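Local coordinates for protein R.Pab1 family restriction endonuclease (Campylobacter coli, PDB 7CFA) that is a restriction DNA glycosylase of the R.PabI family that probably excises a base within its recognition sequence, leading to DNA cleavage, at residues S16-T28 with I43-Y55. The protein carries 2 engineered substitutions. Numbering follows the deposited sequence.
Sequences SVAGKIRIKQRST and INVKHYVEWQIGY
Glu50 OE1 is gripped by two nitrogens of Arg22: NH2, at 2.6 Å from OE1, comes from the syn side of the carboxylate, and NE reaches the same oxygen at 2.9 Å. OE1 lies close to the guanidinium plane, which is turned 38° from that of the carboxylate. OE2 faces Lys24, whose NZ meets it at 3.2 Å from the anti side; this lysine also pairs with Glu154 of strand 152-159, whose carboxylate lies close to that of Glu50, and the shared ammonium probably eases the repulsion. Strands 21-27 and 47-51 are antiparallel neighbours in the large sheet, flanked by strands 32-35 and 166-175, and Arg22 with Glu50 and Lys24 with Tyr48 are its hydrogen-bonded pairs here. These four share one face; the opposite face includes Ile21, Ile23, Val49 and Trp51. Ile21 CD1 sits over the indole in a CH-pi contact, 3.6 Å from the centroid of the five-membered ring of Trp51, whose chi1 of -177° brings the indole face under Ile21 CD1. Toward the turn at Asn44-His47, Arg26 NH1 donates to Tyr48 OH at 3.2 Å. At the far end Lys20 NZ, also salt-bridged to Glu78, donates to Gln52 O at 2.7 Å.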
loop_
_atom_site.group_PDB
_atom_site.type_symbol
_atom_site.label_atom_id
_atom_site.label_comp_id
_atom_site.label_asym_id
_atom_site.label_seq_id
_atom_site.Cartn_x
_atom_site.Cartn_y
_atom_site.Cartn_z
ATOM N N SER A 16 0.050 -8.833 -17.249
ATOM C CA SER A 16 -0.673 -9.359 -16.099
ATOM C C SER A 16 -0.653 -8.328 -14.982
ATOM O O SER A 16 0.399 -7.757 -14.680
ATOM C CB SER A 16 -0.059 -10.678 -15.617
ATOM O OG SER A 16 -0.762 -11.186 -14.494
ATOM N N VAL A 17 -1.815 -8.091 -14.378
ATOM C CA VAL A 17 -1.946 -7.198 -13.238
ATOM C C VAL A 17 -2.471 -8.008 -12.058
ATOM O O VAL A 17 -2.944 -9.135 -12.209
ATOM C CB VAL A 17 -2.866 -5.997 -13.529
ATOM C CG1 VAL A 17 -2.261 -5.114 -14.609
ATOM C CG2 VAL A 17 -4.250 -6.477 -13.932
ATOM N N ALA A 18 -2.385 -7.406 -10.872
ATOM C CA ALA A 18 -2.760 -8.061 -9.622
ATOM C C ALA A 18 -1.992 -9.367 -9.450
ATOM O O ALA A 18 -2.551 -10.418 -9.125
ATOM C CB ALA A 18 -4.272 -8.292 -9.548
ATOM N N GLY A 19 -0.686 -9.290 -9.682
ATOM C CA GLY A 19 0.180 -10.437 -9.526
ATOM C C GLY A 19 1.579 -10.058 -9.086
ATOM O O GLY A 19 1.850 -8.898 -8.756
ATOM N N LYS A 20 2.477 -11.043 -9.094
ATOM C CA LYS A 20 3.850 -10.853 -8.648
ATOM C C LYS A 20 4.711 -10.115 -9.666
ATOM O O LYS A 20 5.766 -9.591 -9.295
ATOM C CB LYS A 20 4.483 -12.213 -8.335
ATOM C CG LYS A 20 3.847 -12.943 -7.162
ATOM C CD LYS A 20 4.077 -14.448 -7.258
ATOM C CE LYS A 20 5.559 -14.791 -7.285
ATOM N NZ LYS A 20 6.240 -14.481 -5.996
ATOM N N ILE A 21 4.295 -10.068 -10.929
ATOM C CA ILE A 21 5.046 -9.407 -11.991
ATOM C C ILE A 21 4.314 -8.132 -12.380
ATOM O O ILE A 21 3.122 -8.168 -12.709
ATOM C CB ILE A 21 5.227 -10.320 -13.215
ATOM C CG1 ILE A 21 5.848 -11.658 -12.809
ATOM C CG2 ILE A 21 6.092 -9.627 -14.255
ATOM C CD1 ILE A 21 7.280 -11.548 -12.355
ATOM N N ARG A 22 5.029 -7.010 -12.349
ATOM C CA ARG A 22 4.486 -5.735 -12.791
ATOM C C ARG A 22 5.515 -5.029 -13.662
ATOM O O ARG A 22 6.723 -5.218 -13.502
ATOM C CB ARG A 22 4.087 -4.843 -11.605
ATOM C CG ARG A 22 2.979 -5.425 -10.733
ATOM C CD ARG A 22 2.451 -4.409 -9.724
ATOM N NE ARG A 22 3.474 -3.973 -8.777
ATOM C CZ ARG A 22 3.231 -3.212 -7.715
ATOM N NH1 ARG A 22 1.995 -2.801 -7.459
ATOM N NH2 ARG A 22 4.221 -2.861 -6.904
ATOM N N ILE A 23 5.021 -4.214 -14.590
ATOM C CA ILE A 23 5.860 -3.442 -15.499
ATOM C C ILE A 23 5.744 -1.973 -15.121
ATOM O O ILE A 23 4.634 -1.438 -15.016
ATOM C CB ILE A 23 5.459 -3.664 -16.969
ATOM C CG1 ILE A 23 5.459 -5.156 -17.304
ATOM C CG2 ILE A 23 6.402 -2.909 -17.895
ATOM C CD1 ILE A 23 6.812 -5.816 -17.147
ATOM N N LYS A 24 6.888 -1.324 -14.918
ATOM C CA LYS A 24 6.941 0.080 -14.543
ATOM C C LYS A 24 7.964 0.797 -15.414
ATOM O O LYS A 24 8.737 0.173 -16.147
ATOM C CB LYS A 24 7.288 0.250 -13.057
ATOM C CG LYS A 24 8.641 -0.321 -12.666
ATOM C CD LYS A 24 8.910 -0.145 -11.181
ATOM C CE LYS A 24 10.252 -0.744 -10.790
ATOM N NZ LYS A 24 10.509 -0.628 -9.327
ATOM N N GLN A 25 7.964 2.125 -15.327
ATOM C CA GLN A 25 8.882 2.969 -16.082
ATOM C C GLN A 25 9.716 3.783 -15.102
ATOM O O GLN A 25 9.166 4.529 -14.285
ATOM C CB GLN A 25 8.122 3.887 -17.044
ATOM C CG GLN A 25 9.014 4.726 -17.946
ATOM C CD GLN A 25 8.240 5.424 -19.050
ATOM O OE1 GLN A 25 7.117 5.039 -19.378
ATOM N NE2 GLN A 25 8.841 6.457 -19.631
ATOM N N ARG A 26 11.036 3.639 -15.188
ATOM C CA ARG A 26 11.946 4.308 -14.265
ATOM C C ARG A 26 12.116 5.765 -14.681
ATOM O O ARG A 26 12.556 6.052 -15.801
ATOM C CB ARG A 26 13.293 3.590 -14.235
ATOM C CG ARG A 26 14.204 4.004 -13.089
ATOM C CD ARG A 26 15.459 3.144 -13.052
ATOM N NE ARG A 26 16.246 3.369 -11.843
ATOM C CZ ARG A 26 17.367 2.719 -11.549
ATOM N NH1 ARG A 26 17.841 1.798 -12.377
ATOM N NH2 ARG A 26 18.017 2.990 -10.424
ATOM N N SER A 27 11.768 6.684 -13.779
ATOM C CA SER A 27 11.849 8.119 -14.053
ATOM C C SER A 27 13.270 8.611 -13.778
ATOM O O SER A 27 13.557 9.291 -12.789
ATOM C CB SER A 27 10.825 8.881 -13.223
ATOM O OG SER A 27 9.510 8.450 -13.519
ATOM N N THR A 28 14.168 8.252 -14.694
ATOM C CA THR A 28 15.582 8.627 -14.626
ATOM C C THR A 28 16.203 8.296 -13.271
ATOM O O THR A 28 16.703 7.192 -13.059
ATOM C CB THR A 28 15.785 10.131 -14.918
ATOM O OG1 THR A 28 15.157 10.917 -13.897
ATOM C CG2 THR A 28 15.195 10.494 -16.271
ATOM N N ILE A 43 7.765 -0.328 -25.628
ATOM C CA ILE A 43 8.724 -0.490 -24.546
ATOM C C ILE A 43 10.007 0.248 -24.901
ATOM O O ILE A 43 10.536 0.093 -26.008
ATOM C CB ILE A 43 8.996 -1.980 -24.295
ATOM C CG1 ILE A 43 7.731 -2.670 -23.774
ATOM C CG2 ILE A 43 10.166 -2.160 -23.335
ATOM C CD1 ILE A 43 7.262 -2.152 -22.433
ATOM N N ASN A 44 10.506 1.047 -23.966
ATOM C CA ASN A 44 11.771 1.754 -24.117
ATOM C C ASN A 44 12.746 1.288 -23.034
ATOM O O ASN A 44 12.473 0.348 -22.283
ATOM C CB ASN A 44 11.546 3.267 -24.076
ATOM C CG ASN A 44 10.785 3.707 -22.844
ATOM O OD1 ASN A 44 11.313 3.679 -21.733
ATOM N ND2 ASN A 44 9.537 4.120 -23.034
ATOM N N VAL A 45 13.893 1.967 -22.952
ATOM C CA VAL A 45 14.943 1.553 -22.026
ATOM C C VAL A 45 14.564 1.799 -20.570
ATOM O O VAL A 45 15.184 1.222 -19.667
ATOM C CB VAL A 45 16.260 2.274 -22.360
ATOM C CG1 VAL A 45 16.737 1.878 -23.746
ATOM C CG2 VAL A 45 16.071 3.780 -22.269
ATOM N N LYS A 46 13.568 2.642 -20.312
ATOM C CA LYS A 46 13.160 2.949 -18.949
ATOM C C LYS A 46 12.126 1.974 -18.400
ATOM O O LYS A 46 11.817 2.031 -17.205
ATOM C CB LYS A 46 12.615 4.379 -18.869
ATOM C CG LYS A 46 13.660 5.450 -19.142
ATOM C CD LYS A 46 13.056 6.844 -19.077
ATOM C CE LYS A 46 14.102 7.908 -19.366
ATOM N NZ LYS A 46 13.524 9.280 -19.332
ATOM N N HIS A 47 11.590 1.084 -19.231
ATOM C CA HIS A 47 10.628 0.098 -18.759
ATOM C C HIS A 47 11.348 -1.028 -18.025
ATOM O O HIS A 47 12.277 -1.640 -18.560
ATOM C CB HIS A 47 9.809 -0.460 -19.921
ATOM C CG HIS A 47 8.717 0.454 -20.382
ATOM N ND1 HIS A 47 8.883 1.355 -21.411
ATOM C CD2 HIS A 47 7.443 0.610 -19.947
ATOM C CE1 HIS A 47 7.759 2.023 -21.595
ATOM N NE2 HIS A 47 6.870 1.591 -20.719
ATOM N N TYR A 48 10.912 -1.296 -16.798
ATOM C CA TYR A 48 11.506 -2.318 -15.952
ATOM C C TYR A 48 10.465 -3.365 -15.582
ATOM O O TYR A 48 9.262 -3.094 -15.566
ATOM C CB TYR A 48 12.090 -1.711 -14.669
ATOM C CG TYR A 48 13.502 -1.189 -14.804
ATOM C CD1 TYR A 48 13.782 -0.071 -15.582
ATOM C CD2 TYR A 48 14.555 -1.806 -14.139
ATOM C CE1 TYR A 48 15.073 0.410 -15.702
ATOM C CE2 TYR A 48 15.848 -1.332 -14.253
ATOM C CZ TYR A 48 16.101 -0.226 -15.035
ATOM O OH TYR A 48 17.387 0.250 -15.151
ATOM N N VAL A 49 10.944 -4.567 -15.288
ATOM C CA VAL A 49 10.115 -5.620 -14.717
ATOM C C VAL A 49 10.242 -5.553 -13.203
ATOM O O VAL A 49 11.354 -5.478 -12.670
ATOM C CB VAL A 49 10.537 -7.002 -15.244
ATOM C CG1 VAL A 49 9.728 -8.102 -14.564
ATOM C CG2 VAL A 49 10.378 -7.070 -16.753
ATOM N N GLU A 50 9.109 -5.561 -12.509
ATOM C CA GLU A 50 9.085 -5.619 -11.053
ATOM C C GLU A 50 8.581 -6.993 -10.640
ATOM O O GLU A 50 7.439 -7.354 -10.941
ATOM C CB GLU A 50 8.202 -4.522 -10.465
ATOM C CG GLU A 50 8.451 -4.280 -8.985
ATOM C CD GLU A 50 7.512 -3.254 -8.390
ATOM O OE1 GLU A 50 6.299 -3.535 -8.308
ATOM O OE2 GLU A 50 7.988 -2.161 -8.013
ATOM N N TRP A 51 9.429 -7.751 -9.948
ATOM C CA TRP A 51 9.158 -9.148 -9.608
ATOM C C TRP A 51 9.253 -9.311 -8.093
ATOM O O TRP A 51 10.353 -9.313 -7.530
ATOM C CB TRP A 51 10.138 -10.072 -10.334
ATOM C CG TRP A 51 9.926 -11.546 -10.125
ATOM C CD1 TRP A 51 8.913 -12.150 -9.435
ATOM C CD2 TRP A 51 10.761 -12.602 -10.619
ATOM N NE1 TRP A 51 9.067 -13.518 -9.471
ATOM C CE2 TRP A 51 10.194 -13.820 -10.191
ATOM C CE3 TRP A 51 11.931 -12.635 -11.382
ATOM C CZ2 TRP A 51 10.760 -15.054 -10.502
ATOM C CZ3 TRP A 51 12.491 -13.863 -11.688
ATOM C CH2 TRP A 51 11.906 -15.054 -11.248
ATOM N N GLN A 52 8.100 -9.445 -7.433
ATOM C CA GLN A 52 8.058 -9.738 -6.000
ATOM C C GLN A 52 8.361 -11.223 -5.823
ATOM O O GLN A 52 7.473 -12.069 -5.684
ATOM C CB GLN A 52 6.711 -9.357 -5.397
ATOM C CG GLN A 52 6.666 -9.496 -3.881
ATOM C CD GLN A 52 5.326 -9.105 -3.291
ATOM O OE1 GLN A 52 4.369 -8.831 -4.016
ATOM N NE2 GLN A 52 5.252 -9.074 -1.966
ATOM N N ILE A 53 9.650 -11.537 -5.821
ATOM C CA ILE A 53 10.113 -12.917 -5.888
ATOM C C ILE A 53 10.165 -13.514 -4.489
ATOM O O ILE A 53 10.476 -12.829 -3.507
ATOM C CB ILE A 53 11.487 -12.978 -6.583
ATOM C CG1 ILE A 53 11.932 -14.426 -6.794
ATOM C CG2 ILE A 53 12.528 -12.203 -5.785
ATOM C CD1 ILE A 53 13.226 -14.548 -7.561
ATOM N N GLY A 54 9.845 -14.806 -4.392
ATOM C CA GLY A 54 9.958 -15.551 -3.162
ATOM C C GLY A 54 11.071 -16.586 -3.226
ATOM O O GLY A 54 11.731 -16.780 -4.245
ATOM N N TYR A 55 11.273 -17.253 -2.091
ATOM C CA TYR A 55 12.261 -18.316 -1.994
ATOM C C TYR A 55 11.689 -19.646 -1.523
ATOM O O TYR A 55 12.423 -20.640 -1.503
ATOM C CB TYR A 55 13.417 -17.900 -1.066
ATOM C CG TYR A 55 13.007 -17.522 0.341
ATOM C CD1 TYR A 55 12.719 -18.498 1.288
ATOM C CD2 TYR A 55 12.930 -16.190 0.730
ATOM C CE1 TYR A 55 12.350 -18.161 2.573
ATOM C CE2 TYR A 55 12.563 -15.843 2.016
ATOM C CZ TYR A 55 12.273 -16.835 2.934
ATOM O OH TYR A 55 11.908 -16.505 4.218
#